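Local coordinates for protein thiamine-monophosphate kinase (Stenotrophomonas maltophilia, PDB 6XEP) that probably uses ATP to phosphorylate thiamine monophosphate to thiamine diphosphate, the active form of vitamin B1, in the final step of the pathway, at residues R67-G72 / F114-D119; A172-L177 / G181-A186; L191-S196 / L256-G261; L250-A255 / D267-G272. One frame throughout, in Å; residues are numbered along the deposited sequence. Where two conformers were deposited one is given.

Interaction 1 (R67-G72 / F114-D119)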
loop_
_atom_site.group_PDB
_atom_site.type_symbol
_atom_site.label_atom_id
_atom_site.label_comp_id
_atom_site.label_asym_id
_atom_site.label_seq_id
_atom_site.Cartn_x
_atom_site.Cartn_y
_atom_site.Cartn_z
ATOM N N ARG A 67 21.460 -5.408 3.087
ATOM C CA ARG A 67 21.814 -4.178 2.378
ATOM C C ARG A 67 20.614 -3.590 1.643
ATOM O O ARG A 67 19.670 -4.290 1.277
ATOM C CB ARG A 67 22.946 -4.446 1.383
ATOM C CG ARG A 67 24.267 -4.859 2.039
ATOM C CD ARG A 67 24.913 -3.733 2.774
ATOM N NE ARG A 67 25.354 -2.688 1.851
ATOM C CZ ARG A 67 26.507 -2.713 1.193
ATOM N NH1 ARG A 67 27.348 -3.732 1.353
ATOM N NH2 ARG A 67 26.820 -1.719 0.375
ATOM N N ALA A 68 20.670 -2.273 1.413
ATOM C CA ALA A 68 19.558 -1.551 0.787
ATOM C C ALA A 68 19.117 -2.173 -0.541
ATOM O O ALA A 68 17.917 -2.319 -0.800
ATOM C CB ALA A 68 19.962 -0.085 0.585
ATOM N N PHE A 69 20.071 -2.505 -1.422
ATOM C CA PHE A 69 19.686 -3.100 -2.706
ATOM C C PHE A 69 18.845 -4.354 -2.502
ATOM O O PHE A 69 17.849 -4.567 -3.196
ATOM C CB PHE A 69 20.942 -3.422 -3.527
ATOM C CG PHE A 69 20.663 -4.063 -4.870
ATOM C CD1 PHE A 69 20.449 -5.421 -4.978
ATOM C CD2 PHE A 69 20.681 -3.303 -6.022
ATOM C CE1 PHE A 69 20.194 -6.004 -6.202
ATOM C CE2 PHE A 69 20.444 -3.869 -7.262
ATOM C CZ PHE A 69 20.198 -5.223 -7.350
ATOM N N ASP A 70 19.242 -5.208 -1.568
ATOM C CA ASP A 70 18.521 -6.467 -1.365
ATOM C C ASP A 70 17.156 -6.240 -0.735
ATOM O O ASP A 70 16.202 -6.970 -1.034
ATOM C CB ASP A 70 19.393 -7.384 -0.513
ATOM C CG ASP A 70 20.745 -7.611 -1.155
ATOM O OD1 ASP A 70 20.764 -7.805 -2.392
ATOM O OD2 ASP A 70 21.783 -7.567 -0.452
ATOM N N ILE A 71 17.043 -5.236 0.136
ATOM C CA ILE A 71 15.740 -4.875 0.679
ATOM C C ILE A 71 14.822 -4.393 -0.435
ATOM O O ILE A 71 13.642 -4.756 -0.487
ATOM C CB ILE A 71 15.895 -3.812 1.784
ATOM C CG1 ILE A 71 16.697 -4.380 2.951
ATOM C CG2 ILE A 71 14.533 -3.380 2.285
ATOM C CD1 ILE A 71 17.059 -3.315 3.984
ATOM N N GLY A 72 15.347 -3.563 -1.341
ATOM C CA GLY A 72 14.537 -3.096 -2.456
ATOM C C GLY A 72 14.077 -4.222 -3.359
ATOM O O GLY A 72 12.901 -4.291 -3.742
ATOM N N PHE A 114 15.077 -2.262 -6.291
ATOM C CA PHE A 114 13.675 -2.205 -6.674
ATOM C C PHE A 114 13.527 -2.183 -8.192
ATOM O O PHE A 114 12.810 -3.011 -8.772
ATOM C CB PHE A 114 13.025 -0.982 -6.030
ATOM C CG PHE A 114 11.532 -0.994 -6.108
ATOM C CD1 PHE A 114 10.890 -0.481 -7.210
ATOM C CD2 PHE A 114 10.775 -1.536 -5.083
ATOM C CE1 PHE A 114 9.511 -0.509 -7.299
ATOM C CE2 PHE A 114 9.402 -1.557 -5.169
ATOM C CZ PHE A 114 8.779 -1.042 -6.274
ATOM N N PHE A 115 14.211 -1.241 -8.856
ATOM C CA PHE A 115 14.077 -1.113 -10.299
ATOM C C PHE A 115 14.758 -2.252 -11.027
ATOM O O PHE A 115 14.310 -2.631 -12.110
ATOM C CB PHE A 115 14.653 0.221 -10.794
ATOM C CG PHE A 115 13.878 1.419 -10.331
ATOM C CD1 PHE A 115 12.524 1.544 -10.625
ATOM C CD2 PHE A 115 14.500 2.416 -9.586
ATOM C CE1 PHE A 115 11.803 2.663 -10.201
ATOM C CE2 PHE A 115 13.792 3.543 -9.167
ATOM C CZ PHE A 115 12.439 3.660 -9.472
ATOM N N ALA A 116 15.839 -2.808 -10.471
ATOM C CA ALA A 116 16.454 -3.952 -11.136
ATOM C C ALA A 116 15.433 -5.057 -11.347
ATOM O O ALA A 116 15.353 -5.639 -12.433
ATOM C CB ALA A 116 17.649 -4.481 -10.341
ATOM N N LEU A 117 14.628 -5.348 -10.323
ATOM C CA LEU A 117 13.592 -6.372 -10.457
ATOM C C LEU A 117 12.357 -5.848 -11.189
ATOM O O LEU A 117 11.809 -6.540 -12.049
ATOM C CB LEU A 117 13.209 -6.901 -9.075
ATOM C CG LEU A 117 12.101 -7.943 -9.062
ATOM C CD1 LEU A 117 12.493 -9.171 -9.860
ATOM C CD2 LEU A 117 11.771 -8.303 -7.604
ATOM N N ALA A 118 11.918 -4.627 -10.869
ATOM C CA ALA A 118 10.711 -4.079 -11.482
ATOM C C ALA A 118 10.825 -4.022 -12.998
ATOM O O ALA A 118 9.862 -4.343 -13.706
ATOM C CB ALA A 118 10.428 -2.680 -10.932
ATOM N N ASP A 119 11.985 -3.592 -13.514
ATOM C CA ASP A 119 12.171 -3.486 -14.957
ATOM C C ASP A 119 12.032 -4.831 -15.652
ATOM O O ASP A 119 11.582 -4.892 -16.800
ATOM C CB ASP A 119 13.547 -2.887 -15.281
ATOM C CG ASP A 119 13.658 -1.438 -14.853
ATOM O OD1 ASP A 119 12.631 -0.882 -14.390
ATOM O OD2 ASP A 119 14.762 -0.859 -14.982
#
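Phe-69 reaches across from the first turn of helix 68-85 to Ala-116 on helix 104-120. Its CB starts the ring off with CG anti to the backbone N (chi1 179°). This course brings the far end of the ring to helix 104-120. At CD1 the near edge of the ring has Asp-70 OD1 in its plane, 3.5 Å from Phe-69 CD1. The same carboxylate oxygen is held in a salt bridge by Arg-203, which also packs on Phe-69. Farther out, the ring meets the methyl of Ala-116 obliquely. CE2 lies 4.2 Å from Ala-116 CB, and the tip atom CZ is closer, at 4.0 Å from Ala-116 CB.

A second touch lies one turn deeper. Here the backbones themselves meet, with Gly-72 CA 4.4 Å from Phe-114 CA. Gly-72 has no side chain to hold the two apart, and its C lies 3.7 Å from Phe-114 N. The Phe-114 ring turns past the carbonyl, with CD2 3.7 Å from Gly-72 O. No hydrogen bond crosses the contact. Ile-71 and Phe-114 both reach strand 136-145, on Leu-137 and Val-139. Two helices packed together on a mixed four-stranded sheet, with the order 48-57, 136-145, 89-99, 124-132, are typical of the PurM-like N-terminal domain of this kinase family.

Interaction 2 (A172-L177 / G181-A186). With EDO (1,2-ethanediol), chain B.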
loop_
_atom_site.group_PDB
_atom_site.type_symbol
_atom_site.label_atom_id
_atom_site.label_comp_id
_atom_site.label_asym_id
_atom_site.label_seq_id
_atom_site.Cartn_x
_atom_site.Cartn_y
_atom_site.Cartn_z
ATOM N N ALA A 172 15.753 -20.785 3.570
ATOM C CA ALA A 172 15.782 -21.290 4.937
ATOM C C ALA A 172 17.172 -21.779 5.305
ATOM O O ALA A 172 17.624 -21.581 6.435
ATOM C CB ALA A 172 14.770 -22.424 5.113
ATOM N N GLY A 173 17.856 -22.432 4.366
ATOM C CA GLY A 173 19.228 -22.858 4.616
ATOM C C GLY A 173 20.163 -21.700 4.894
ATOM O O GLY A 173 20.960 -21.742 5.836
ATOM N N ALA A 174 20.098 -20.650 4.064
ATOM C CA ALA A 174 20.903 -19.462 4.336
ATOM C C ALA A 174 20.575 -18.874 5.705
ATOM O O ALA A 174 21.480 -18.468 6.445
ATOM C CB ALA A 174 20.688 -18.408 3.248
ATOM N N LEU A 175 19.283 -18.796 6.050
ATOM C CA LEU A 175 18.891 -18.256 7.353
ATOM C C LEU A 175 19.478 -19.086 8.488
ATOM O O LEU A 175 20.000 -18.537 9.469
ATOM C CB LEU A 175 17.364 -18.198 7.463
ATOM C CG LEU A 175 16.773 -17.356 8.605
ATOM C CD1 LEU A 175 17.117 -15.875 8.403
ATOM C CD2 LEU A 175 15.263 -17.550 8.734
ATOM N N ARG A 176 19.430 -20.415 8.363
ATOM C CA ARG A 176 20.002 -21.276 9.396
ATOM C C ARG A 176 21.507 -21.068 9.524
ATOM O O ARG A 176 22.041 -20.973 10.639
ATOM C CB ARG A 176 19.697 -22.742 9.084
ATOM C CG ARG A 176 18.356 -23.251 9.562
ATOM C CD ARG A 176 18.158 -24.645 9.004
ATOM N NE ARG A 176 16.916 -25.280 9.420
ATOM C CZ ARG A 176 16.870 -26.363 10.182
ATOM N NH1 ARG A 176 17.997 -26.912 10.614
ATOM N NH2 ARG A 176 15.701 -26.894 10.515
ATOM N N LEU A 177 22.220 -21.057 8.396
ATOM C CA LEU A 177 23.660 -20.810 8.453
ATOM C C LEU A 177 23.960 -19.457 9.081
ATOM O O LEU A 177 24.882 -19.333 9.895
ATOM C CB LEU A 177 24.274 -20.901 7.056
ATOM C CG LEU A 177 24.232 -22.302 6.447
ATOM C CD1 LEU A 177 24.570 -22.213 4.966
ATOM C CD2 LEU A 177 25.202 -23.232 7.157
ATOM N N GLY A 181 25.927 -18.593 12.764
ATOM C CA GLY A 181 27.149 -17.816 12.705
ATOM C C GLY A 181 28.048 -18.142 11.538
ATOM O O GLY A 181 29.212 -17.723 11.528
ATOM N N ALA A 182 27.545 -18.876 10.543
ATOM C CA ALA A 182 28.380 -19.375 9.455
ATOM C C ALA A 182 28.224 -18.599 8.154
ATOM O O ALA A 182 28.937 -18.905 7.190
ATOM C CB ALA A 182 28.076 -20.855 9.191
ATOM N N LEU A 183 27.318 -17.623 8.083
ATOM C CA LEU A 183 27.079 -16.889 6.844
ATOM C C LEU A 183 26.839 -15.413 7.136
ATOM O O LEU A 183 25.883 -15.062 7.830
ATOM C CB LEU A 183 25.889 -17.476 6.075
ATOM C CG LEU A 183 25.441 -16.772 4.785
ATOM C CD1 LEU A 183 26.515 -16.774 3.700
ATOM C CD2 LEU A 183 24.170 -17.417 4.256
ATOM N N ASN A 184 27.686 -14.553 6.574
ATOM C CA ASN A 184 27.466 -13.110 6.611
ATOM C C ASN A 184 26.520 -12.722 5.481
ATOM O O ASN A 184 26.775 -13.039 4.322
ATOM C CB ASN A 184 28.802 -12.375 6.453
ATOM C CG ASN A 184 28.685 -10.865 6.655
ATOM O OD1 ASN A 184 27.593 -10.305 6.703
ATOM N ND2 ASN A 184 29.835 -10.196 6.779
ATOM N N LEU A 185 25.438 -12.017 5.809
ATOM C CA LEU A 185 24.478 -11.643 4.776
ATOM C C LEU A 185 24.776 -10.299 4.120
ATOM O O LEU A 185 24.264 -10.034 3.025
ATOM C CB LEU A 185 23.054 -11.604 5.359
ATOM C CG LEU A 185 22.517 -12.907 5.954
ATOM C CD1 LEU A 185 21.185 -12.662 6.624
ATOM C CD2 LEU A 185 22.374 -14.003 4.918
ATOM N N ALA A 186 25.571 -9.441 4.761
ATOM C CA ALA A 186 25.777 -8.076 4.290
ATOM C C ALA A 186 26.827 -7.956 3.193
ATOM O O ALA A 186 26.929 -6.893 2.570
ATOM C CB ALA A 186 26.185 -7.173 5.457
HETATM C C1 EDO B . 29.895 -16.486 4.163
HETATM O O1 EDO B . 30.130 -15.617 5.282
HETATM C C2 EDO B . 30.986 -17.546 4.038
HETATM O O2 EDO B . 30.948 -18.419 5.177
#
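Leu-183 packs against Leu-177 and Ala-174 at the centre of this contact. Leu-183 CB sits 3.9 Å from Leu-177 CB, so the two side chains meet at their roots. The branch of Leu-183 then runs back along helix 170-179. With CG anti to the backbone N (chi1 176°), CD2 lands on the preceding turn, 3.8 Å from Ala-174 CB. Leu-197 of helix 192-202 covers both Ala-174 and Leu-177. Farther out, Ala-182 CB lies 4.2 Å from Leu-177 CD2.

The chain can fold back like this because the helix ends in a Schellman motif. Gly-181, with its positive phi of 88°, is the first residue to leave the helix. Ala-182 N then donates to Leu-177 O at 2.8 Å, tilted from the carbonyl plane. Leu-183 follows directly and turns inward.

At the polar rim the loop runs on as an Asx turn, in which Ala-186 N donates to Asn-184 OD1 from above the carbonyl plane. A 1,2-ethanediol, probably from the crystallisation liquor, bridges the loop backbone. Its O1 accepts an almost straight bond from Asn-184 N at 3.0 Å, and its O2 donates to Ala-182 O at 2.9 Å.

Interaction 3 (L191-S196 / L256-G261). With EDO (1,2-ethanediol), chain C.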
loop_
_atom_site.group_PDB
_atom_site.type_symbol
_atom_site.label_atom_id
_atom_site.label_comp_id
_atom_site.label_asym_id
_atom_site.label_seq_id
_atom_site.Cartn_x
_atom_site.Cartn_y
_atom_site.Cartn_z
ATOM N N LEU A 191 32.806 -17.946 -1.858
ATOM C CA LEU A 191 32.515 -19.372 -1.723
ATOM C C LEU A 191 31.176 -19.645 -2.387
ATOM O O LEU A 191 30.131 -19.261 -1.857
ATOM C CB LEU A 191 32.479 -19.794 -0.253
ATOM C CG LEU A 191 33.744 -19.538 0.568
ATOM C CD1 LEU A 191 33.543 -19.972 2.017
ATOM C CD2 LEU A 191 34.910 -20.271 -0.035
ATOM N N ALA A 192 31.204 -20.369 -3.511
ATOM C CA ALA A 192 30.063 -20.380 -4.426
ATOM C C ALA A 192 28.788 -20.905 -3.780
ATOM O O ALA A 192 27.717 -20.340 -4.006
ATOM C CB ALA A 192 30.386 -21.206 -5.670
ATOM N N ASP A 193 28.868 -22.002 -3.009
ATOM C CA ASP A 193 27.641 -22.569 -2.446
ATOM C C ASP A 193 27.047 -21.645 -1.397
ATOM O O ASP A 193 25.824 -21.510 -1.322
ATOM C CB ASP A 193 27.871 -23.948 -1.836
ATOM C CG ASP A 193 28.276 -24.981 -2.869
ATOM O OD1 ASP A 193 27.877 -24.834 -4.043
ATOM O OD2 ASP A 193 29.003 -25.925 -2.504
ATOM N N TYR A 194 27.891 -21.005 -0.571
ATOM C CA TYR A 194 27.346 -20.048 0.390
ATOM C C TYR A 194 26.708 -18.872 -0.321
ATOM O O TYR A 194 25.630 -18.404 0.068
ATOM C CB TYR A 194 28.432 -19.546 1.338
ATOM C CG TYR A 194 28.852 -20.563 2.361
ATOM C CD1 TYR A 194 28.256 -20.600 3.619
ATOM C CD2 TYR A 194 29.845 -21.493 2.074
ATOM C CE1 TYR A 194 28.638 -21.540 4.562
ATOM C CE2 TYR A 194 30.226 -22.440 3.016
ATOM C CZ TYR A 194 29.621 -22.451 4.255
ATOM O OH TYR A 194 30.001 -23.388 5.187
ATOM N N GLU A 195 27.363 -18.373 -1.367
ATOM C CA GLU A 195 26.820 -17.221 -2.072
ATOM C C GLU A 195 25.493 -17.563 -2.746
ATOM O O GLU A 195 24.587 -16.719 -2.793
ATOM C CB GLU A 195 27.867 -16.701 -3.068
ATOM C CG GLU A 195 27.416 -15.507 -3.876
ATOM C CD GLU A 195 27.280 -14.227 -3.057
ATOM O OE1 GLU A 195 27.566 -14.227 -1.836
ATOM O OE2 GLU A 195 26.876 -13.209 -3.653
ATOM N N SER A 196 25.349 -18.793 -3.254
ATOM C CA SER A 196 24.090 -19.204 -3.870
ATOM C C SER A 196 22.954 -19.152 -2.860
ATOM O O SER A 196 21.889 -18.588 -3.136
ATOM C CB SER A 196 24.213 -20.616 -4.453
ATOM O OG SER A 196 25.203 -20.698 -5.470
ATOM N N LEU A 256 22.333 -26.305 -1.127
ATOM C CA LEU A 256 21.609 -26.731 0.062
ATOM C C LEU A 256 22.031 -28.134 0.460
ATOM O O LEU A 256 22.320 -28.394 1.629
ATOM C CB LEU A 256 20.102 -26.655 -0.180
ATOM C CG LEU A 256 19.259 -26.941 1.073
ATOM C CD1 LEU A 256 19.606 -25.936 2.170
ATOM C CD2 LEU A 256 17.761 -26.906 0.790
ATOM N N ARG A 257 22.127 -29.038 -0.511
ATOM C CA ARG A 257 22.570 -30.388 -0.187
ATOM C C ARG A 257 24.016 -30.399 0.309
ATOM O O ARG A 257 24.357 -31.188 1.198
ATOM C CB ARG A 257 22.399 -31.295 -1.407
ATOM C CG ARG A 257 21.897 -32.674 -1.049
ATOM C CD ARG A 257 21.822 -33.591 -2.256
ATOM N NE ARG A 257 20.567 -33.516 -3.009
ATOM C CZ ARG A 257 19.413 -34.061 -2.622
ATOM N NH1 ARG A 257 19.319 -34.688 -1.456
ATOM N NH2 ARG A 257 18.342 -33.962 -3.393
ATOM N N GLU A 258 24.865 -29.506 -0.217
ATOM C CA GLU A 258 26.274 -29.509 0.162
ATOM C C GLU A 258 26.505 -28.933 1.557
ATOM O O GLU A 258 27.386 -29.409 2.280
ATOM C CB GLU A 258 27.094 -28.731 -0.863
ATOM C CG GLU A 258 28.574 -28.962 -0.759
ATOM C CD GLU A 258 28.991 -30.316 -1.311
ATOM O OE1 GLU A 258 30.062 -30.815 -0.909
ATOM O OE2 GLU A 258 28.250 -30.879 -2.150
ATOM N N LEU A 259 25.740 -27.913 1.956
ATOM C CA LEU A 259 26.064 -27.143 3.151
ATOM C C LEU A 259 25.225 -27.506 4.365
ATOM O O LEU A 259 25.612 -27.161 5.489
ATOM C CB LEU A 259 25.909 -25.643 2.873
ATOM C CG LEU A 259 26.898 -25.054 1.865
ATOM C CD1 LEU A 259 26.678 -23.555 1.713
ATOM C CD2 LEU A 259 28.341 -25.376 2.253
ATOM N N LEU A 260 24.084 -28.162 4.175
ATOM C CA LEU A 260 23.241 -28.590 5.282
ATOM C C LEU A 260 23.175 -30.108 5.299
ATOM O O LEU A 260 23.251 -30.762 4.254
ATOM C CB LEU A 260 21.817 -28.001 5.183
ATOM C CG LEU A 260 21.632 -26.567 5.692
ATOM C CD1 LEU A 260 22.335 -25.552 4.793
ATOM C CD2 LEU A 260 20.158 -26.243 5.833
ATOM N N GLY A 261 23.051 -30.665 6.494
ATOM C CA GLY A 261 22.904 -32.101 6.617
ATOM C C GLY A 261 21.606 -32.583 5.997
ATOM O O GLY A 261 20.702 -31.820 5.680
HETATM C C1 EDO C . 31.266 -23.224 -1.109
HETATM O O1 EDO C . 31.250 -23.483 -2.528
HETATM C C2 EDO C . 31.713 -24.453 -0.315
HETATM O O2 EDO C . 30.838 -25.578 -0.517
#
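Helix 192-202 begins beside the last turn of helix 254-259, and the nearest CA atoms, those of Asp-193 and Leu-259, are 7.4 Å apart. Leu-259 and Asp-193 both point across this gap, and Leu-259 makes most of the contact. With CG anti to the carbonyl carbon (chi1 -66°) and the chain extended beyond it, CD1 and CD2 both come to Tyr-194. CD1 lies over the middle of the ring as a CH-pi contact, 3.6 Å from the Tyr-194 ring centroid and only 7° off the ring normal. The same methyl also rests against the backbone of the helix, near Tyr-194 N. CD2 reaches the outer part of the ring, 3.6 Å from Tyr-194 CE2. Leu-177 of helix 170-179 touches both Tyr-194 and Leu-259. The contact thus belongs to the helical layer of the PurM-like C-terminal domain, at its surface and away from the predicted substrate and metal sites.

Asp-193 forms the polar flank. Its OD2 lies 3.5 Å from Glu-258 CG, alongside the aliphatic part of that residue. The bend of Glu-258 at chi2 takes its carboxylate elsewhere, so OE2 stays 5.0 Å from Asp-193 OD2. The two like charges probably disfavour each other slightly, while the nearby helix start would favour a charged Asp-193. A 1,2-ethanediol, probably from the crystallisation liquor, sits at this start, with C1 near the edge of the Tyr-194 ring. Asp-193 holds it twice: Asp-193 N donates to its O1 at 2.8 Å, and its O2 donates to Asp-193 OD2 at 2.7 Å.

Interaction 4 (L250-A255 / D267-G272)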
loop_
_atom_site.group_PDB
_atom_site.type_symbol
_atom_site.label_atom_id
_atom_site.label_comp_id
_atom_site.label_asym_id
_atom_site.label_seq_id
_atom_site.Cartn_x
_atom_site.Cartn_y
_atom_site.Cartn_z
ATOM N N LEU A 250 11.668 -33.923 -3.924
ATOM C CA LEU A 250 11.716 -32.476 -3.826
ATOM C C LEU A 250 12.982 -31.946 -4.505
ATOM O O LEU A 250 14.050 -32.559 -4.388
ATOM C CB LEU A 250 11.695 -32.058 -2.357
ATOM C CG LEU A 250 10.426 -32.374 -1.562
ATOM C CD1 LEU A 250 10.594 -31.895 -0.126
ATOM C CD2 LEU A 250 9.216 -31.733 -2.219
ATOM N N PRO A 251 12.900 -30.814 -5.236
ATOM C CA PRO A 251 14.091 -30.232 -5.869
ATOM C C PRO A 251 14.957 -29.516 -4.841
ATOM O O PRO A 251 14.586 -28.469 -4.311
ATOM C CB PRO A 251 13.493 -29.251 -6.894
ATOM C CG PRO A 251 12.198 -28.844 -6.282
ATOM C CD PRO A 251 11.674 -30.112 -5.648
ATOM N N ILE A 252 16.129 -30.075 -4.579
ATOM C CA ILE A 252 17.036 -29.530 -3.581
ATOM C C ILE A 252 18.302 -29.090 -4.302
ATOM O O ILE A 252 18.903 -29.870 -5.058
ATOM C CB ILE A 252 17.305 -30.555 -2.460
ATOM C CG1 ILE A 252 16.022 -30.726 -1.638
ATOM C CG2 ILE A 252 18.445 -30.100 -1.559
ATOM C CD1 ILE A 252 16.034 -31.845 -0.639
ATOM N N SER A 253 18.692 -27.834 -4.088
ATOM C CA SER A 253 19.813 -27.280 -4.829
ATOM C C SER A 253 21.123 -27.945 -4.423
ATOM O O SER A 253 21.245 -28.558 -3.356
ATOM C CB SER A 253 19.912 -25.771 -4.613
ATOM O OG SER A 253 20.365 -25.479 -3.305
ATOM N N HIS A 254 22.111 -27.826 -5.314
ATOM C CA HIS A 254 23.458 -28.292 -5.009
ATOM C C HIS A 254 23.943 -27.712 -3.688
ATOM O O HIS A 254 24.420 -28.439 -2.808
ATOM C CB HIS A 254 24.399 -27.897 -6.146
ATOM C CG HIS A 254 25.811 -28.336 -5.942
ATOM N ND1 HIS A 254 26.249 -29.600 -6.275
ATOM C CD2 HIS A 254 26.890 -27.677 -5.455
ATOM C CE1 HIS A 254 27.538 -29.702 -5.998
ATOM N NE2 HIS A 254 27.949 -28.551 -5.496
ATOM N N ALA A 255 23.810 -26.392 -3.535
ATOM C CA ALA A 255 24.355 -25.718 -2.361
ATOM C C ALA A 255 23.659 -26.168 -1.084
ATOM O O ALA A 255 24.315 -26.381 -0.056
ATOM C CB ALA A 255 24.241 -24.203 -2.534
ATOM N N ASP A 267 14.202 -30.611 6.047
ATOM C CA ASP A 267 13.280 -29.751 6.773
ATOM C C ASP A 267 13.156 -28.392 6.098
ATOM O O ASP A 267 12.059 -27.831 6.018
ATOM C CB ASP A 267 13.742 -29.585 8.214
ATOM C CG ASP A 267 12.782 -28.762 9.024
ATOM O OD1 ASP A 267 11.598 -29.154 9.093
ATOM O OD2 ASP A 267 13.200 -27.722 9.573
ATOM N N CYS A 268 14.275 -27.841 5.624
ATOM C CA CYS A 268 14.216 -26.582 4.886
ATOM C C CYS A 268 13.351 -26.711 3.644
ATOM O O CYS A 268 12.578 -25.804 3.320
ATOM C CB CYS A 268 15.621 -26.137 4.491
ATOM S SG CYS A 268 16.659 -25.553 5.861
ATOM N N ALA A 269 13.493 -27.818 2.915
ATOM C CA ALA A 269 12.742 -27.974 1.674
ATOM C C ALA A 269 11.245 -28.122 1.942
ATOM O O ALA A 269 10.422 -27.627 1.164
ATOM C CB ALA A 269 13.262 -29.180 0.901
ATOM N N LEU A 270 10.882 -28.811 3.035
ATOM C CA LEU A 270 9.474 -29.068 3.348
ATOM C C LEU A 270 8.801 -27.877 4.011
ATOM O O LEU A 270 7.615 -27.625 3.774
ATOM C CB LEU A 270 9.346 -30.279 4.272
ATOM C CG LEU A 270 9.550 -31.639 3.601
ATOM C CD1 LEU A 270 9.725 -32.676 4.674
ATOM C CD2 LEU A 270 8.362 -31.964 2.688
ATOM N N ARG A 271 9.531 -27.160 4.872
ATOM C CA ARG A 271 8.934 -26.174 5.765
ATOM C C ARG A 271 9.665 -24.833 5.787
ATOM O O ARG A 271 9.290 -23.955 6.579
ATOM C CB ARG A 271 8.876 -26.735 7.195
ATOM C CG ARG A 271 7.933 -27.916 7.340
ATOM C CD ARG A 271 7.985 -28.546 8.739
ATOM N NE ARG A 271 7.462 -29.910 8.692
ATOM C CZ ARG A 271 8.208 -30.978 8.428
ATOM N NH1 ARG A 271 9.516 -30.838 8.217
ATOM N NH2 ARG A 271 7.660 -32.178 8.381
ATOM N N GLY A 272 10.675 -24.644 4.945
ATOM C CA GLY A 272 11.465 -23.421 5.003
ATOM C C GLY A 272 10.690 -22.218 4.495
ATOM O O GLY A 272 9.900 -22.312 3.558
#
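Where Leu-250 and Ile-252 meet Ala-269 and Leu-270, every touching group is aliphatic. The flat groups lie to one side of this contact, in Asp-267 and Arg-271, four residues apart. There Arg-271 NH1 reaches Asp-267 OD1, 2.8 Å away, in a salt bridge within segment 267-272. The oxygen is met nearly along its C-O axis and lies 21° out of the guanidinium plane. The bond is bent, with an N-H...O angle of 135°. The other oxygen, OD2, is bound by Arg-176 of helix 170-179, so the carboxylate is shared between two arginines.

The apolar contact centres on one methyl. Leu-250 CD1 lies 3.6 Å from Leu-270 CD2 and 3.9 Å from Ala-269 CB, and so fits beside two successive residues of the helix. Leu-250 has an extended end (chi2 180°), which carries this methyl out from the loop. The side chains of Leu-250 and Leu-270 meet at about a right angle. Ile-252 adds a looser touch, with CG1 4.1 Å from Ala-269 CB. Its CD1 approaches that methyl too. Just beyond, Ser-253 is the N-cap of helix 254-259, and its OG bonds to Leu-256 N.

Leu-250 also packs on Leu-228 of helix 228-239 and on Ile-304 of strand 301-308. A loop held between helix 262-271 and a strand of the six-stranded mixed sheet fits the alpha/beta build of the PurM-like C-terminal domain.

From the N terminus, interaction 1 closes a long loop that includes strand 89-99 in the N-terminal domain. Interaction 2 follows in series, folding the chain back at the end of helix 170-179, with three residues between its segments. Arg-67 of interaction 1 touches Ala-186 of interaction 2, where the two family domains meet. Interaction 3 closes a span of 59 residues containing helices 208-214 and 228-239, and interaction 4 one of 11 residues, mostly helix. The two cross, and both use helix 254-259. Interaction 2 packs on interaction 3 through Gly-173 and Leu-260, and the Arg-176 to Asp-267 salt bridge ties it to interaction 4. This joins helices 170-179, 192-202, 254-259 and 262-271.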